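PDB 5ZRD: tyrosinase from Burkholderia thailandensis, which is a type 3 copper enzyme that oxidises monophenols to catechols and quinones at a pair of copper ions. Local coordinates for residues 111-123 with 314-326. Numbering follows the deposited sequence.
With CU (copper (II) ion), chain K; O (oxygen atom), chain L.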
loop_
_atom_site.group_PDB
_atom_site.type_symbol
_atom_site.label_atom_id
_atom_site.label_comp_id
_atom_site.label_asym_id
_atom_site.label_seq_id
_atom_site.Cartn_x
_atom_site.Cartn_y
_atom_site.Cartn_z
ATOM N N GLY A 111 -15.830 -47.458 -0.962
ATOM C CA GLY A 111 -14.686 -48.285 -0.521
ATOM C C GLY A 111 -13.601 -48.440 -1.592
ATOM O O GLY A 111 -12.770 -49.358 -1.498
ATOM N N VAL A 112 -13.542 -47.589 -2.617
ATOM C CA VAL A 112 -12.395 -47.709 -3.554
ATOM C C VAL A 112 -11.168 -47.101 -2.839
ATOM O O VAL A 112 -11.312 -46.217 -1.953
ATOM C CB VAL A 112 -12.645 -47.052 -4.928
ATOM C CG1 VAL A 112 -12.571 -45.545 -4.860
ATOM C CG2 VAL A 112 -11.671 -47.542 -5.987
ATOM N N SER A 113 -9.994 -47.594 -3.218
ATOM C CA SER A 113 -8.692 -47.150 -2.688
ATOM C C SER A 113 -7.820 -46.548 -3.803
ATOM O O SER A 113 -7.704 -47.080 -4.940
ATOM C CB SER A 113 -7.949 -48.293 -2.007
ATOM O OG SER A 113 -8.628 -48.674 -0.815
ATOM N N MET A 114 -7.157 -45.464 -3.429
ATOM C CA MET A 114 -6.235 -44.806 -4.315
ATOM C C MET A 114 -4.932 -45.604 -4.323
ATOM O O MET A 114 -4.288 -45.715 -3.300
ATOM C CB MET A 114 -5.976 -43.376 -3.828
ATOM C CG MET A 114 -5.028 -42.593 -4.715
ATOM S SD MET A 114 -5.679 -42.300 -6.381
ATOM C CE MET A 114 -4.147 -42.328 -7.310
ATOM N N PRO A 115 -4.551 -46.167 -5.470
ATOM C CA PRO A 115 -3.315 -46.925 -5.493
ATOM C C PRO A 115 -2.112 -45.995 -5.657
ATOM O O PRO A 115 -2.305 -44.779 -5.818
ATOM C CB PRO A 115 -3.412 -47.825 -6.733
ATOM C CG PRO A 115 -4.295 -47.047 -7.667
ATOM C CD PRO A 115 -5.188 -46.180 -6.797
ATOM N N PHE A 116 -0.922 -46.595 -5.636
ATOM C CA PHE A 116 0.332 -45.855 -5.729
ATOM C C PHE A 116 1.081 -46.299 -6.991
ATOM O O PHE A 116 1.126 -47.475 -7.346
ATOM C CB PHE A 116 1.206 -46.011 -4.478
ATOM C CG PHE A 116 1.571 -47.421 -4.080
ATOM C CD1 PHE A 116 0.764 -48.143 -3.209
ATOM C CD2 PHE A 116 2.740 -48.011 -4.531
ATOM C CE1 PHE A 116 1.093 -49.438 -2.827
ATOM C CE2 PHE A 116 3.076 -49.303 -4.142
ATOM C CZ PHE A 116 2.245 -50.021 -3.298
ATOM N N TRP A 117 1.658 -45.335 -7.681
ATOM C CA TRP A 117 2.667 -45.652 -8.683
ATOM C C TRP A 117 3.958 -45.968 -7.954
ATOM O O TRP A 117 4.602 -45.074 -7.428
ATOM C CB TRP A 117 2.882 -44.507 -9.677
ATOM C CG TRP A 117 4.085 -44.687 -10.547
ATOM C CD1 TRP A 117 4.680 -45.853 -10.936
ATOM C CD2 TRP A 117 4.816 -43.640 -11.182
ATOM N NE1 TRP A 117 5.758 -45.596 -11.740
ATOM C CE2 TRP A 117 5.836 -44.250 -11.948
ATOM C CE3 TRP A 117 4.688 -42.257 -11.204
ATOM C CZ2 TRP A 117 6.768 -43.508 -12.672
ATOM C CZ3 TRP A 117 5.607 -41.528 -11.920
ATOM C CH2 TRP A 117 6.624 -42.145 -12.655
ATOM N N ASP A 118 4.288 -47.246 -7.926
ATOM C CA ASP A 118 5.521 -47.699 -7.335
ATOM C C ASP A 118 6.715 -47.329 -8.224
ATOM O O ASP A 118 7.108 -48.102 -9.097
ATOM C CB ASP A 118 5.492 -49.211 -7.054
ATOM C CG ASP A 118 6.627 -49.643 -6.119
ATOM O OD1 ASP A 118 7.635 -48.891 -5.952
ATOM O OD2 ASP A 118 6.512 -50.742 -5.567
ATOM N N GLU A 119 7.313 -46.180 -7.903
ATOM C CA GLU A 119 8.287 -45.474 -8.774
ATOM C C GLU A 119 9.642 -46.190 -8.811
ATOM O O GLU A 119 10.450 -45.932 -9.730
ATOM C CB GLU A 119 8.506 -44.042 -8.267
ATOM C CG GLU A 119 7.300 -43.143 -8.451
ATOM C CD GLU A 119 7.175 -41.958 -7.505
ATOM O OE1 GLU A 119 6.422 -41.048 -7.850
ATOM O OE2 GLU A 119 7.825 -41.938 -6.421
ATOM N N THR A 120 9.912 -46.992 -7.791
ATOM C CA THR A 120 11.205 -47.645 -7.607
ATOM C C THR A 120 11.086 -49.174 -7.682
ATOM O O THR A 120 12.008 -49.870 -7.326
ATOM C CB THR A 120 11.829 -47.233 -6.270
ATOM O OG1 THR A 120 10.883 -47.451 -5.225
ATOM C CG2 THR A 120 12.244 -45.779 -6.246
ATOM N N ASP A 121 9.962 -49.706 -8.122
ATOM C CA ASP A 121 9.854 -51.135 -8.398
ATOM C C ASP A 121 10.595 -51.462 -9.701
ATOM O O ASP A 121 11.043 -50.562 -10.422
ATOM C CB ASP A 121 8.368 -51.589 -8.515
ATOM C CG ASP A 121 7.690 -51.161 -9.848
ATOM O OD1 ASP A 121 8.327 -50.487 -10.702
ATOM O OD2 ASP A 121 6.515 -51.526 -10.052
ATOM N N GLU A 122 10.663 -52.755 -9.993
ATOM C CA GLU A 122 11.407 -53.326 -11.113
ATOM C C GLU A 122 10.786 -52.845 -12.439
ATOM O O GLU A 122 11.522 -52.508 -13.387
ATOM C CB GLU A 122 11.438 -54.868 -10.993
ATOM C CG GLU A 122 12.619 -55.551 -11.694
ATOM C CD GLU A 122 14.026 -55.096 -11.283
ATOM O OE1 GLU A 122 14.939 -55.186 -12.146
ATOM O OE2 GLU A 122 14.226 -54.639 -10.102
ATOM N N TYR A 123 9.450 -52.802 -12.505
ATOM C CA TYR A 123 8.787 -52.385 -13.735
ATOM C C TYR A 123 9.230 -50.957 -14.107
ATOM O O TYR A 123 9.714 -50.713 -15.241
ATOM C CB TYR A 123 7.258 -52.500 -13.672
ATOM C CG TYR A 123 6.630 -52.084 -14.973
ATOM C CD1 TYR A 123 6.558 -52.965 -16.036
ATOM C CD2 TYR A 123 6.247 -50.774 -15.206
ATOM C CE1 TYR A 123 6.089 -52.568 -17.286
ATOM C CE2 TYR A 123 5.736 -50.368 -16.434
ATOM C CZ TYR A 123 5.678 -51.265 -17.490
ATOM O OH TYR A 123 5.185 -50.908 -18.713
ATOM N N PRO A 314 -3.726 -35.835 -13.180
ATOM C CA PRO A 314 -4.090 -37.015 -12.364
ATOM C C PRO A 314 -2.886 -37.793 -11.812
ATOM O O PRO A 314 -3.030 -38.391 -10.715
ATOM C CB PRO A 314 -4.909 -37.907 -13.306
ATOM C CG PRO A 314 -5.551 -36.921 -14.262
ATOM C CD PRO A 314 -4.505 -35.846 -14.440
ATOM N N ILE A 315 -1.738 -37.764 -12.527
ATOM C CA ILE A 315 -0.559 -38.522 -12.121
ATOM C C ILE A 315 -0.022 -37.937 -10.819
ATOM O O ILE A 315 0.690 -38.629 -10.078
ATOM C CB ILE A 315 0.558 -38.562 -13.192
ATOM C CG1 ILE A 315 1.512 -39.727 -12.961
ATOM C CG2 ILE A 315 1.362 -37.285 -13.261
ATOM C CD1 ILE A 315 2.325 -40.076 -14.197
ATOM N N PHE A 316 -0.290 -36.659 -10.585
ATOM C CA PHE A 316 0.083 -36.072 -9.287
ATOM C C PHE A 316 -0.301 -36.990 -8.121
ATOM O O PHE A 316 0.479 -37.183 -7.225
ATOM C CB PHE A 316 -0.577 -34.722 -9.083
ATOM C CG PHE A 316 -0.235 -34.064 -7.773
ATOM C CD1 PHE A 316 -0.938 -34.382 -6.622
ATOM C CD2 PHE A 316 0.765 -33.105 -7.703
ATOM C CE1 PHE A 316 -0.619 -33.766 -5.430
ATOM C CE2 PHE A 316 1.089 -32.493 -6.506
ATOM C CZ PHE A 316 0.402 -32.834 -5.372
ATOM N N PHE A 317 -1.463 -37.603 -8.164
ATOM C CA PHE A 317 -2.008 -38.301 -6.987
ATOM C C PHE A 317 -1.437 -39.718 -6.885
ATOM O O PHE A 317 -1.231 -40.221 -5.761
ATOM C CB PHE A 317 -3.537 -38.236 -7.013
ATOM C CG PHE A 317 -3.993 -36.835 -6.761
ATOM C CD1 PHE A 317 -4.053 -35.934 -7.800
ATOM C CD2 PHE A 317 -4.141 -36.370 -5.475
ATOM C CE1 PHE A 317 -4.360 -34.609 -7.562
ATOM C CE2 PHE A 317 -4.464 -35.042 -5.241
ATOM C CZ PHE A 317 -4.576 -34.163 -6.279
ATOM N N PHE A 318 -1.149 -40.338 -8.024
ATOM C CA PHE A 318 -0.505 -41.662 -8.033
ATOM C C PHE A 318 0.924 -41.555 -7.468
ATOM O O PHE A 318 1.420 -42.434 -6.747
ATOM C CB PHE A 318 -0.515 -42.216 -9.463
ATOM C CG PHE A 318 -1.905 -42.608 -9.893
ATOM C CD1 PHE A 318 -2.777 -41.666 -10.403
ATOM C CD2 PHE A 318 -2.373 -43.886 -9.679
ATOM C CE1 PHE A 318 -4.074 -42.011 -10.723
ATOM C CE2 PHE A 318 -3.665 -44.233 -10.037
ATOM C CZ PHE A 318 -4.513 -43.297 -10.555
ATOM N N HIS A 319 1.589 -40.469 -7.840
ATOM C CA HIS A 319 2.920 -40.155 -7.397
ATOM C C HIS A 319 2.936 -39.867 -5.891
ATOM O O HIS A 319 3.759 -40.408 -5.158
ATOM C CB HIS A 319 3.439 -38.940 -8.160
ATOM C CG HIS A 319 4.583 -38.260 -7.500
ATOM N ND1 HIS A 319 5.793 -38.875 -7.302
ATOM C CD2 HIS A 319 4.698 -37.020 -6.994
ATOM C CE1 HIS A 319 6.623 -38.023 -6.738
ATOM N NE2 HIS A 319 5.954 -36.887 -6.501
ATOM N N HIS A 320 2.062 -38.972 -5.478
ATOM C CA HIS A 320 1.983 -38.575 -4.111
ATOM C C HIS A 320 1.468 -39.697 -3.218
ATOM O O HIS A 320 1.752 -39.665 -2.031
ATOM C CB HIS A 320 1.159 -37.308 -3.924
ATOM C CG HIS A 320 2.043 -36.109 -3.858
ATOM N ND1 HIS A 320 2.727 -35.782 -2.724
ATOM C CD2 HIS A 320 2.406 -35.216 -4.799
ATOM C CE1 HIS A 320 3.463 -34.725 -2.955
ATOM N NE2 HIS A 320 3.258 -34.343 -4.207
ATOM N N CYS A 321 0.813 -40.703 -3.768
ATOM C CA CYS A 321 0.436 -41.855 -2.951
ATOM C C CYS A 321 1.703 -42.693 -2.705
ATOM O O CYS A 321 1.933 -43.250 -1.607
ATOM C CB CYS A 321 -0.721 -42.607 -3.607
ATOM S SG CYS A 321 -1.329 -44.052 -2.694
ATOM N N ASN A 322 2.592 -42.695 -3.699
ATOM C CA ASN A 322 3.876 -43.354 -3.482
ATOM C C ASN A 322 4.740 -42.574 -2.476
ATOM O O ASN A 322 5.435 -43.166 -1.707
ATOM C CB ASN A 322 4.645 -43.562 -4.782
ATOM C CG ASN A 322 5.789 -44.520 -4.564
ATOM O OD1 ASN A 322 5.561 -45.674 -4.161
ATOM N ND2 ASN A 322 7.001 -44.033 -4.802
ATOM N N VAL A 323 4.711 -41.260 -2.495
ATOM C CA VAL A 323 5.485 -40.481 -1.573
ATOM C C VAL A 323 4.956 -40.737 -0.153
ATOM O O VAL A 323 5.703 -40.738 0.837
ATOM C CB VAL A 323 5.417 -38.993 -1.960
ATOM C CG1 VAL A 323 6.042 -38.089 -0.917
ATOM C CG2 VAL A 323 6.078 -38.776 -3.303
ATOM N N ASP A 324 3.648 -40.941 -0.057
ATOM C CA ASP A 324 3.007 -41.163 1.241
ATOM C C ASP A 324 3.379 -42.538 1.744
ATOM O O ASP A 324 3.583 -42.722 2.922
ATOM C CB ASP A 324 1.490 -41.063 1.116
ATOM C CG ASP A 324 0.800 -40.963 2.455
ATOM O OD1 ASP A 324 1.175 -40.036 3.214
ATOM O OD2 ASP A 324 -0.132 -41.793 2.711
ATOM N N ARG A 325 3.472 -43.501 0.834
ATOM C CA ARG A 325 3.918 -44.835 1.196
ATOM C C ARG A 325 5.357 -44.804 1.733
ATOM O O ARG A 325 5.692 -45.492 2.728
ATOM C CB ARG A 325 3.814 -45.740 -0.025
ATOM C CG ARG A 325 4.092 -47.199 0.247
ATOM C CD ARG A 325 4.072 -47.988 -1.058
ATOM N NE ARG A 325 5.161 -47.663 -1.968
ATOM C CZ ARG A 325 6.354 -48.235 -1.950
ATOM N NH1 ARG A 325 6.587 -49.192 -1.072
ATOM N NH2 ARG A 325 7.304 -47.867 -2.812
ATOM N N MET A 326 6.208 -44.005 1.102
ATOM C CA MET A 326 7.613 -43.859 1.564
ATOM C C MET A 326 7.618 -43.208 2.956
ATOM O O MET A 326 8.349 -43.622 3.836
ATOM C CB MET A 326 8.432 -43.025 0.577
ATOM C CG MET A 326 8.666 -43.710 -0.762
ATOM S SD MET A 326 9.932 -45.011 -0.651
ATOM C CE MET A 326 8.929 -46.451 -0.368
HETATM CU CU CU K . 4.400 -33.333 -5.288
HETATM O O O L . 4.393 -31.263 -4.638
#
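Met114 packs its terminal methyl, CE, over one face of the Phe318 ring. The Met114 side chain leaves with CG anti to the backbone N (chi1 -179°) and then bends, which brings the sulfur over the same ring as a Met-aromatic contact, with SD 4.6 Å from the Phe318 centroid. CG of Pro115 adds to this hydrophobic patch, 3.7 Å from CE2 of Phe318. From helix 27-41, Trp36 packs on Met114 and Leu32 on Pro115. Phe318 also serves through its backbone: its carbonyl O takes the N-H of Trp117 at 3.1 Å and, from the opposite face of the carbonyl plane, the helical N-H of Asn322. The first of these bonds joins the loop at 114-118 to helix 315-334. CB of Trp117 lies against CB of Phe318, and CG of Glu119 sits over one face of the indole. Helix 315-334 belongs to the central helical domain of the tyrosinase fold, and its His320 binds one copper of the dinuclear centre through NE2 at 1.9 Å, together with His277 and His281. The neighbouring His319 is not a copper ligand; its ND1 donates to Glu119 OE1 at the imidazole edge, though the modelled separation is too short to be taken literally. The other carboxylate oxygen, OE2, accepts Asn322 ND2 at 2.8 Å from above the carboxylate plane, and Tyr241 OH also bonds to it. Glu119 thus bridges two residues one turn apart. Arg325 grips Asn322 OD1 side-on, through NE at 3.0 Å and NH2 at 3.1 Å; with the ND2 bond, this sets the rotation of the amide. Arg325 CD makes a CH-pi contact over the centre of the Phe116 ring, 3.5 Å from its centroid, with the guanidinium tilted only 22° from the ring plane. Asp118 OD1 forms a salt bridge with Arg325 NH2 from well outside the guanidinium plane, by charge alone, and Ser404 OG bonds to that oxygen.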